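Local coordinates for rhamnose ABC transporter, periplasmic rhamnose-binding protein (Kribbella flavida, PDB 4KVF) that probably binds a carbohydrate, presumably rhamnose, for delivery to an ABC transporter, at residues A[90-93]-A[99-102]; A[153-158]-A[254-259]; A[243-248]-A[268-273]; A[298-301]-A[307-310]. All blocks are in the same frame, centred on the assembly; numbering follows the deposited sequence.

Interaction 1: A[90-93]-A[99-102]; sequences NTLI and VIVV
Ile100, which meets Leu92 and Ile93 across this contact, is held along its backbone by hydrogen bonds to Lys123 and Val125 of the neighbouring strand 123-127, whereas the contact itself is wholly apolar. With its backbone fixed in the sheet, Ile100 sends its side chain toward helix 85-94, and the CA atoms of Leu92 and Ile100 stand 7.4 Å apart. Both branches of Ile100 are used. CG1 is anti to the carbonyl carbon (chi1 -64°) and the chain runs on extended, which carries CD1 to 3.9 Å from Leu92 CB. The other branch, CG2, is anti to the backbone N and lies 3.9 Å from Leu92 CD1. Leu92 is therefore met at two heights, near its root by one branch and near its end by the other, and the two side chains cross obliquely. Ile93 adds a looser flank, its CG1 lying 4.4 Å from Ile100 CD1. Ala117 of helix 111-119 touches both Ile93 and Ile100, while Ala43 of strand 41-45 lies against Leu92, so the pair sits in the layer between helices and sheet. Helix 85-94 links parallel strands 71-74 and 99-102, which have 41-45 between them: a beta-alpha-beta crossover that skips one strand. Only 118 Å² is buried, summed over both segments. With methyl and methylene groups alone meeting, the join depends on shape and on exclusion of water, and hydrogen bonding is done within the helix and between the strands.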
loop_
_atom_site.group_PDB
_atom_site.type_symbol
_atom_site.label_atom_id
_atom_site.label_comp_id
_atom_site.label_asym_id
_atom_site.label_seq_id
_atom_site.Cartn_x
_atom_site.Cartn_y
_atom_site.Cartn_z
ATOM N N ASN A 90 -19.059 10.769 11.776
ATOM C CA ASN A 90 -20.102 11.171 12.716
ATOM C C ASN A 90 -21.268 10.196 12.689
ATOM O O ASN A 90 -21.864 9.885 13.731
ATOM C CB ASN A 90 -20.577 12.601 12.428
ATOM C CG ASN A 90 -19.576 13.652 12.909
ATOM O OD1 ASN A 90 -18.827 13.411 13.861
ATOM N ND2 ASN A 90 -19.571 14.816 12.264
ATOM N N THR A 91 -21.602 9.717 11.493
ATOM C CA THR A 91 -22.641 8.704 11.359
ATOM C C THR A 91 -22.246 7.424 12.089
ATOM O O THR A 91 -23.046 6.851 12.823
ATOM C CB THR A 91 -22.910 8.368 9.887
ATOM O OG1 THR A 91 -23.289 9.564 9.194
ATOM C CG2 THR A 91 -24.026 7.333 9.775
ATOM N N LEU A 92 -21.006 6.979 11.895
ATOM C CA LEU A 92 -20.557 5.749 12.534
ATOM C C LEU A 92 -20.574 5.863 14.059
ATOM O O LEU A 92 -20.874 4.900 14.757
ATOM C CB LEU A 92 -19.172 5.345 12.032
ATOM C CG LEU A 92 -19.119 4.994 10.541
ATOM C CD1 LEU A 92 -17.687 4.641 10.141
ATOM C CD2 LEU A 92 -20.075 3.840 10.210
ATOM N N ILE A 93 -20.245 7.043 14.569
ATOM C CA ILE A 93 -20.342 7.297 16.005
ATOM C C ILE A 93 -21.768 7.138 16.519
ATOM O O ILE A 93 -22.004 6.437 17.505
ATOM C CB ILE A 93 -19.821 8.705 16.382
ATOM C CG1 ILE A 93 -18.332 8.817 16.059
ATOM C CG2 ILE A 93 -20.090 8.998 17.857
ATOM C CD1 ILE A 93 -17.775 10.246 16.173
ATOM N N VAL A 99 -15.476 -0.329 16.476
ATOM C CA VAL A 99 -14.222 -0.024 15.798
ATOM C C VAL A 99 -14.535 0.720 14.506
ATOM O O VAL A 99 -15.412 0.309 13.744
ATOM C CB VAL A 99 -13.456 -1.310 15.423
ATOM C CG1 VAL A 99 -12.139 -0.968 14.702
ATOM C CG2 VAL A 99 -13.191 -2.170 16.659
ATOM N N ILE A 100 -13.832 1.825 14.276
ATOM C CA ILE A 100 -13.883 2.525 12.997
ATOM C C ILE A 100 -12.543 2.353 12.297
ATOM O O ILE A 100 -11.497 2.697 12.839
ATOM C CB ILE A 100 -14.185 4.042 13.151
ATOM C CG1 ILE A 100 -15.580 4.260 13.746
ATOM C CG2 ILE A 100 -14.099 4.749 11.785
ATOM C CD1 ILE A 100 -15.902 5.736 14.065
ATOM N N VAL A 101 -12.584 1.782 11.099
ATOM C CA VAL A 101 -11.393 1.607 10.274
ATOM C C VAL A 101 -11.471 2.600 9.118
ATOM O O VAL A 101 -12.355 2.510 8.253
ATOM C CB VAL A 101 -11.329 0.171 9.725
ATOM C CG1 VAL A 101 -10.060 -0.026 8.916
ATOM C CG2 VAL A 101 -11.383 -0.811 10.880
ATOM N N VAL A 102 -10.547 3.556 9.093
ATOM C CA VAL A 102 -10.697 4.684 8.179
ATOM C C VAL A 102 -9.403 5.037 7.435
ATOM O O VAL A 102 -8.314 5.060 8.019
ATOM C CB VAL A 102 -11.242 5.922 8.944
ATOM C CG1 VAL A 102 -10.369 6.232 10.167
ATOM C CG2 VAL A 102 -11.355 7.136 8.022
#

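Interaction 2: A[153-158]-A[254-259]; sequences VKMAKE and AITGLG
Van der Waals contact makes the join, and it centres on Met155, present as selenomethionine, and Thr256. The axes of helix 153-158 and strand 254-257 approach to 8.4 Å and run nearly antiparallel, at 170°. Across that spacing CE of Met155 comes to 3.4 Å from Thr256 OG1, with SE 3.7 Å from the same oxygen. The bend about the last torsion (chi3 -58°) folds the methyl back toward the strand, where it also lies 3.9 Å from Gly257 O. Beside this, Thr256 CG2 faces the helix backbone at Ala156, 4.4 Å from its N, and Val230 of the adjoining strand 226-231 touches both Ala156 and Thr256. Helix 145-159 thus packs on strand 254-257 at the edge of the four-stranded parallel sheet, the helix-on-sheet packing of an alpha/beta lobe.

Polar bonding belongs to the surroundings. Thr256 OG1 is hydrogen-bonded to the carbonyl O of Lys275, whose NZ forms a salt bridge with Glu158 on the helix.

The buried hydroxyl is therefore satisfied by Lys275 O, and the end of the Met155 side chain simply packs against it.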
loop_
_atom_site.group_PDB
_atom_site.type_symbol
_atom_site.label_atom_id
_atom_site.label_comp_id
_atom_site.label_asym_id
_atom_site.label_seq_id
_atom_site.Cartn_x
_atom_site.Cartn_y
_atom_site.Cartn_z
ATOM N N VAL A 153 15.046 -1.454 -5.306
ATOM C CA VAL A 153 16.461 -1.607 -5.625
ATOM C C VAL A 153 16.865 -3.075 -5.742
ATOM O O VAL A 153 17.613 -3.443 -6.643
ATOM C CB VAL A 153 17.372 -0.852 -4.639
ATOM C CG1 VAL A 153 18.843 -1.152 -4.931
ATOM C CG2 VAL A 153 17.119 0.642 -4.775
ATOM N N LYS A 154 16.328 -3.910 -4.852
ATOM C CA LYS A 154 16.609 -5.350 -4.887
ATOM C C LYS A 154 16.161 -5.965 -6.210
ATOM O O LYS A 154 16.905 -6.718 -6.826
ATOM C CB LYS A 154 15.930 -6.066 -3.716
ATOM C CG LYS A 154 16.168 -7.570 -3.700
ATOM C CD LYS A 154 15.410 -8.247 -2.555
ATOM C CE LYS A 154 15.885 -9.686 -2.342
HETATM N N MSE A 155 14.948 -5.637 -6.650
HETATM C CA MSE A 155 14.460 -6.140 -7.937
HETATM C C MSE A 155 15.286 -5.591 -9.102
HETATM O O MSE A 155 15.643 -6.331 -10.020
HETATM C CB MSE A 155 12.967 -5.825 -8.119
HETATM C CG MSE A 155 12.073 -6.588 -7.132
HETATM SE SE MSE A 155 10.165 -6.325 -7.440
HETATM C CE MSE A 155 10.103 -4.380 -7.277
ATOM N N ALA A 156 15.591 -4.294 -9.064
ATOM C CA ALA A 156 16.411 -3.696 -10.120
ATOM C C ALA A 156 17.776 -4.378 -10.232
ATOM O O ALA A 156 18.252 -4.659 -11.327
ATOM C CB ALA A 156 16.582 -2.206 -9.893
ATOM N N LYS A 157 18.385 -4.667 -9.085
ATOM C CA LYS A 157 19.706 -5.286 -9.050
ATOM C C LYS A 157 19.696 -6.687 -9.659
ATOM O O LYS A 157 20.582 -7.036 -10.433
ATOM C CB LYS A 157 20.245 -5.339 -7.617
ATOM C CG LYS A 157 21.704 -5.774 -7.509
ATOM C CD LYS A 157 22.185 -5.580 -6.080
ATOM C CE LYS A 157 23.640 -5.943 -5.881
ATOM N NZ LYS A 157 23.994 -5.734 -4.448
ATOM N N GLU A 158 18.688 -7.479 -9.304
ATOM C CA GLU A 158 18.529 -8.818 -9.867
ATOM C C GLU A 158 18.362 -8.749 -11.385
ATOM O O GLU A 158 19.060 -9.438 -12.130
ATOM C CB GLU A 158 17.322 -9.520 -9.235
ATOM C CG GLU A 158 17.443 -9.766 -7.738
ATOM C CD GLU A 158 16.122 -10.167 -7.098
ATOM O OE1 GLU A 158 16.149 -10.745 -5.987
ATOM O OE2 GLU A 158 15.058 -9.895 -7.698
ATOM N N ALA A 254 14.770 -4.519 -18.806
ATOM C CA ALA A 254 13.806 -5.000 -17.827
ATOM C C ALA A 254 12.942 -3.844 -17.351
ATOM O O ALA A 254 13.394 -2.700 -17.306
ATOM C CB ALA A 254 14.509 -5.649 -16.649
ATOM N N ILE A 255 11.697 -4.149 -17.003
ATOM C CA ILE A 255 10.797 -3.165 -16.421
ATOM C C ILE A 255 10.328 -3.693 -15.077
ATOM O O ILE A 255 9.850 -4.819 -14.999
ATOM C CB ILE A 255 9.552 -2.934 -17.319
ATOM C CG1 ILE A 255 9.964 -2.476 -18.720
ATOM C CG2 ILE A 255 8.609 -1.927 -16.679
ATOM C CD1 ILE A 255 10.468 -1.044 -18.767
ATOM N N THR A 256 10.486 -2.902 -14.017
ATOM C CA THR A 256 9.931 -3.273 -12.716
ATOM C C THR A 256 9.338 -2.031 -12.040
ATOM O O THR A 256 9.251 -0.982 -12.666
ATOM C CB THR A 256 10.974 -3.975 -11.816
ATOM O OG1 THR A 256 10.328 -4.475 -10.637
ATOM C CG2 THR A 256 12.093 -3.019 -11.421
ATOM N N GLY A 257 8.906 -2.143 -10.790
ATOM C CA GLY A 257 8.231 -1.032 -10.152
ATOM C C GLY A 257 7.015 -1.461 -9.350
ATOM O O GLY A 257 6.961 -2.584 -8.847
ATOM N N LEU A 258 6.040 -0.568 -9.232
ATOM C CA LEU A 258 4.849 -0.843 -8.439
ATOM C C LEU A 258 3.658 -0.892 -9.373
ATOM O O LEU A 258 3.347 0.093 -10.041
ATOM C CB LEU A 258 4.647 0.247 -7.394
ATOM C CG LEU A 258 5.806 0.390 -6.415
ATOM C CD1 LEU A 258 5.581 1.620 -5.557
ATOM C CD2 LEU A 258 5.960 -0.867 -5.550
ATOM N N GLY A 259 3.004 -2.044 -9.440
ATOM C CA GLY A 259 1.942 -2.226 -10.414
ATOM C C GLY A 259 0.706 -2.912 -9.874
ATOM O O GLY A 259 0.732 -3.502 -8.789
#

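Interaction 3: A[243-248]-A[268-273]; sequences YVSASS and VKDGTV
The carboxylate of Asp270 is shared between the two segments: OD2 accepts from Ser245 OG across the contact at 3.0 Å, while OD1 takes two donors from Thr272, the next residue but one along its own chain. These two are Thr272 OG1, at 2.9 Å from OD1, and Thr272 N, at 3.1 Å from OD1 with an angle of 150° at the hydrogen. Both arrive from one face of the carboxylate, the hydroxyl from above its plane and the N-H on the anti side. Ser245 meets OD2 on the syn side, about 29° out of plane. With chi1 of 79°, CG of Asp270 lies between its own N and carbonyl carbon, a torsion that turns the group forward over the chain to reach Thr272. Thr272 in turn packs on the helix end: OG1 is 3.4 Å from Ser245 CB, and CG2 is 3.9 Å from Val244 CG1. With neither OG1 nor the CG2 methyl, an alanine here would probably deprive Asp270 OD1 of one of its two donors and open a gap beside Val244. Tyr267 of helix 261-269 also lies against Ser245, and Ile255 of strand 254-257 against Val244. Gly271, with positive phi, ends helix 261-269 in a Schellman motif, and the Asx turn from Asp270 to Thr272 spans the same glycine, a helix C-terminus laid against the end of helix 234-245 in an alpha/beta lobe.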
loop_
_atom_site.group_PDB
_atom_site.type_symbol
_atom_site.label_atom_id
_atom_site.label_comp_id
_atom_site.label_asym_id
_atom_site.label_seq_id
_atom_site.Cartn_x
_atom_site.Cartn_y
_atom_site.Cartn_z
ATOM N N TYR A 243 5.053 0.101 -23.824
ATOM C CA TYR A 243 6.025 0.550 -24.814
ATOM C C TYR A 243 7.044 -0.540 -25.112
ATOM O O TYR A 243 7.279 -0.876 -26.264
ATOM C CB TYR A 243 6.775 1.812 -24.389
ATOM C CG TYR A 243 7.910 2.086 -25.346
ATOM C CD1 TYR A 243 7.653 2.514 -26.633
ATOM C CD2 TYR A 243 9.233 1.878 -24.977
ATOM C CE1 TYR A 243 8.678 2.745 -27.529
ATOM C CE2 TYR A 243 10.273 2.105 -25.873
ATOM C CZ TYR A 243 9.987 2.542 -27.144
ATOM O OH TYR A 243 11.008 2.778 -28.043
ATOM N N VAL A 244 7.671 -1.068 -24.066
ATOM C CA VAL A 244 8.707 -2.081 -24.247
ATOM C C VAL A 244 8.181 -3.328 -24.967
ATOM O O VAL A 244 8.856 -3.875 -25.839
ATOM C CB VAL A 244 9.396 -2.426 -22.906
ATOM C CG1 VAL A 244 10.294 -3.637 -23.053
ATOM C CG2 VAL A 244 10.199 -1.221 -22.424
ATOM N N SER A 245 6.958 -3.736 -24.638
ATOM C CA SER A 245 6.340 -4.915 -25.244
ATOM C C SER A 245 6.227 -4.810 -26.762
ATOM O O SER A 245 6.357 -5.806 -27.476
ATOM C CB SER A 245 4.958 -5.157 -24.633
ATOM O OG SER A 245 4.393 -6.368 -25.106
ATOM N N ALA A 246 6.003 -3.599 -27.259
ATOM C CA ALA A 246 5.788 -3.403 -28.691
ATOM C C ALA A 246 6.967 -2.709 -29.375
ATOM O O ALA A 246 6.818 -2.133 -30.454
ATOM C CB ALA A 246 4.500 -2.628 -28.925
ATOM N N SER A 247 8.141 -2.776 -28.751
ATOM C CA SER A 247 9.337 -2.131 -29.284
ATOM C C SER A 247 10.470 -3.133 -29.459
ATOM O O SER A 247 10.344 -4.301 -29.092
ATOM C CB SER A 247 9.812 -1.034 -28.332
ATOM O OG SER A 247 10.457 -1.617 -27.218
ATOM N N SER A 248 11.593 -2.648 -29.980
ATOM C CA SER A 248 12.777 -3.474 -30.191
ATOM C C SER A 248 13.601 -3.666 -28.918
ATOM O O SER A 248 14.688 -4.242 -28.960
ATOM C CB SER A 248 13.651 -2.868 -31.292
ATOM O OG SER A 248 13.927 -1.500 -31.029
ATOM N N VAL A 268 3.183 -9.638 -17.816
ATOM C CA VAL A 268 3.867 -10.726 -17.135
ATOM C C VAL A 268 3.778 -12.005 -17.973
ATOM O O VAL A 268 4.783 -12.680 -18.222
ATOM C CB VAL A 268 3.288 -10.944 -15.724
ATOM C CG1 VAL A 268 3.837 -12.213 -15.109
ATOM C CG2 VAL A 268 3.601 -9.745 -14.846
ATOM N N LYS A 269 2.571 -12.312 -18.438
ATOM C CA LYS A 269 2.347 -13.506 -19.247
ATOM C C LYS A 269 3.061 -13.463 -20.602
ATOM O O LYS A 269 3.369 -14.515 -21.172
ATOM C CB LYS A 269 0.844 -13.778 -19.409
ATOM C CG LYS A 269 0.138 -14.101 -18.087
ATOM C CD LYS A 269 -1.317 -14.517 -18.286
ATOM C CE LYS A 269 -1.907 -15.125 -17.012
ATOM N NZ LYS A 269 -1.098 -16.245 -16.452
ATOM N N ASP A 270 3.341 -12.266 -21.121
ATOM C CA ASP A 270 4.029 -12.182 -22.417
ATOM C C ASP A 270 5.554 -12.037 -22.299
ATOM O O ASP A 270 6.257 -11.977 -23.307
ATOM C CB ASP A 270 3.384 -11.150 -23.379
ATOM C CG ASP A 270 3.767 -9.695 -23.072
ATOM O OD1 ASP A 270 4.509 -9.426 -22.104
ATOM O OD2 ASP A 270 3.308 -8.803 -23.821
ATOM N N GLY A 271 6.054 -11.993 -21.064
ATOM C CA GLY A 271 7.487 -11.987 -20.820
ATOM C C GLY A 271 8.160 -10.621 -20.757
ATOM O O GLY A 271 9.384 -10.531 -20.641
ATOM N N THR A 272 7.376 -9.553 -20.837
ATOM C CA THR A 272 7.945 -8.207 -20.795
ATOM C C THR A 272 8.408 -7.879 -19.382
ATOM O O THR A 272 9.478 -7.291 -19.175
ATOM C CB THR A 272 6.925 -7.145 -21.248
ATOM O OG1 THR A 272 6.518 -7.422 -22.593
ATOM C CG2 THR A 272 7.534 -5.751 -21.181
ATOM N N VAL A 273 7.585 -8.253 -18.407
ATOM C CA VAL A 273 7.893 -7.999 -17.005
ATOM C C VAL A 273 8.047 -9.323 -16.268
ATOM O O VAL A 273 7.192 -10.207 -16.374
ATOM C CB VAL A 273 6.794 -7.156 -16.343
ATOM C CG1 VAL A 273 7.026 -7.053 -14.840
ATOM C CG2 VAL A 273 6.738 -5.780 -16.988
#

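Interaction 4: A[298-301]-A[307-310]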
loop_
_atom_site.group_PDB
_atom_site.type_symbol
_atom_site.label_atom_id
_atom_site.label_comp_id
_atom_site.label_asym_id
_atom_site.label_seq_id
_atom_site.Cartn_x
_atom_site.Cartn_y
_atom_site.Cartn_z
ATOM N N GLY A 298 -9.047 -5.375 24.590
ATOM C CA GLY A 298 -8.052 -5.121 25.614
ATOM C C GLY A 298 -6.735 -5.867 25.473
ATOM O O GLY A 298 -5.915 -5.845 26.389
ATOM N N GLN A 299 -6.513 -6.528 24.337
ATOM C CA GLN A 299 -5.263 -7.268 24.135
ATOM C C GLN A 299 -4.055 -6.357 23.890
ATOM O O GLN A 299 -2.921 -6.689 24.259
ATOM C CB GLN A 299 -5.392 -8.235 22.960
ATOM C CG GLN A 299 -6.365 -9.365 23.166
ATOM C CD GLN A 299 -6.421 -10.283 21.963
ATOM O OE1 GLN A 299 -5.987 -9.914 20.868
ATOM N NE2 GLN A 299 -6.946 -11.489 22.159
ATOM N N ILE A 300 -4.305 -5.235 23.228
ATOM C CA ILE A 300 -3.284 -4.239 22.941
ATOM C C ILE A 300 -3.846 -2.849 23.224
ATOM O O ILE A 300 -5.061 -2.693 23.388
ATOM C CB ILE A 300 -2.784 -4.299 21.473
ATOM C CG1 ILE A 300 -3.907 -4.019 20.478
ATOM C CG2 ILE A 300 -2.072 -5.639 21.183
ATOM C CD1 ILE A 300 -3.410 -3.882 19.035
ATOM N N THR A 301 -2.964 -1.849 23.281
ATOM C CA THR A 301 -3.379 -0.450 23.456
ATOM C C THR A 301 -2.850 0.435 22.324
ATOM O O THR A 301 -3.275 1.588 22.154
ATOM C CB THR A 301 -2.905 0.135 24.815
ATOM O OG1 THR A 301 -1.477 0.186 24.847
ATOM C CG2 THR A 301 -3.407 -0.708 25.996
ATOM N N LYS A 307 2.277 -7.116 21.144
ATOM C CA LYS A 307 2.079 -8.143 20.121
ATOM C C LYS A 307 0.646 -8.638 20.117
ATOM O O LYS A 307 0.004 -8.696 21.165
ATOM C CB LYS A 307 3.031 -9.331 20.338
ATOM C CG LYS A 307 4.523 -8.993 20.252
ATOM C CD LYS A 307 5.434 -10.224 20.405
ATOM C CE LYS A 307 5.508 -10.693 21.858
ATOM N NZ LYS A 307 6.518 -11.777 22.063
ATOM N N PHE A 308 0.147 -9.005 18.938
ATOM C CA PHE A 308 -1.165 -9.634 18.845
ATOM C C PHE A 308 -1.235 -10.558 17.648
ATOM O O PHE A 308 -0.396 -10.493 16.754
ATOM C CB PHE A 308 -2.282 -8.590 18.777
ATOM C CG PHE A 308 -2.293 -7.795 17.502
ATOM C CD1 PHE A 308 -1.371 -6.786 17.294
ATOM C CD2 PHE A 308 -3.233 -8.060 16.503
ATOM C CE1 PHE A 308 -1.386 -6.045 16.110
ATOM C CE2 PHE A 308 -3.242 -7.337 15.322
ATOM C CZ PHE A 308 -2.314 -6.323 15.125
ATOM N N LYS A 309 -2.234 -11.435 17.660
ATOM C CA LYS A 309 -2.442 -12.398 16.592
ATOM C C LYS A 309 -3.448 -11.819 15.617
ATOM O O LYS A 309 -4.442 -11.220 16.026
ATOM C CB LYS A 309 -2.989 -13.712 17.161
ATOM C CG LYS A 309 -2.079 -14.415 18.146
ATOM C CD LYS A 309 -0.731 -14.733 17.524
ATOM C CE LYS A 309 -0.005 -15.809 18.319
ATOM N NZ LYS A 309 -0.077 -15.560 19.786
ATOM N N ALA A 310 -3.182 -11.990 14.324
ATOM C CA ALA A 310 -4.092 -11.510 13.287
ATOM C C ALA A 310 -4.475 -12.613 12.318
ATOM O O ALA A 310 -4.231 -12.504 11.122
ATOM C CB ALA A 310 -3.471 -10.330 12.534
HETATM O O HOH W 1 -3.834 -11.727 20.174
HETATM O O HOH W 2 -0.258 -7.628 23.733
HETATM O O HOH W 3 -6.113 -11.123 18.200
#
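Segment 298-301 leaves helix 281-296 through Gly298, whose positive phi (82°) completes a Schellman motif, and then passes strand 307-309 with the CA atoms of Ile300 and Phe308 7.1 Å apart. That strand pairs antiparallel with 315-317, so the contact lays a small two-stranded sheet against the end of the helix. Water joins the two backbones: one molecule donates to Gln299 O at 2.9 Å and to Lys307 O at 2.8 Å. Two more waters donate to Gln299 OE1. One of them accepts from Lys309 N, and the other donates to Lys309 O at 2.7 Å. The far end of the same amide is held as well, NE2 being bonded to Ala34 O.

Next to this wet side lies an apolar one. Ile300 CG2 rests 3.8 Å from Phe308 CB, and CD1 lies over one face of the ring, 4.0 Å from Phe308 CD1. CG1 stands between the backbone N and carbonyl carbon (chi1 62°), which directs CD1 over the aromatic face. Trimming Ile300 to an alanine would probably take the CD1 methyl off that ring face and open a gap against Ala294 and Leu295. Phe308 also touches Tyr316.

The chemistry is therefore divided, dispersion on one side and, on the other, waters linking the Gln299 backbone and amide to the strand backbone.

Overall arrangement
Interactions 1 and 2 are buried helix-on-strand contacts in two different parallel sheets, on opposite sides of the chain's centre with their own centres 38 Å apart, as expected of a two-lobed alpha/beta binding protein. Interactions 3 and 4 are only partly buried and involve chain at or just beyond helix ends, in 4 set against a short strand. Interactions 2 and 3 share an element: strand 254-257 lies in sequence between the helices of interaction 3, and Ile255 packs on Val244 and Val273. Interactions 1 and 4 lie 20 Å apart, centre to centre, without touching. Interaction 1 is apolar, 2 packs on a buried hydroxyl satisfied elsewhere, 3 centres on a carboxylate and 4 is water-bridged.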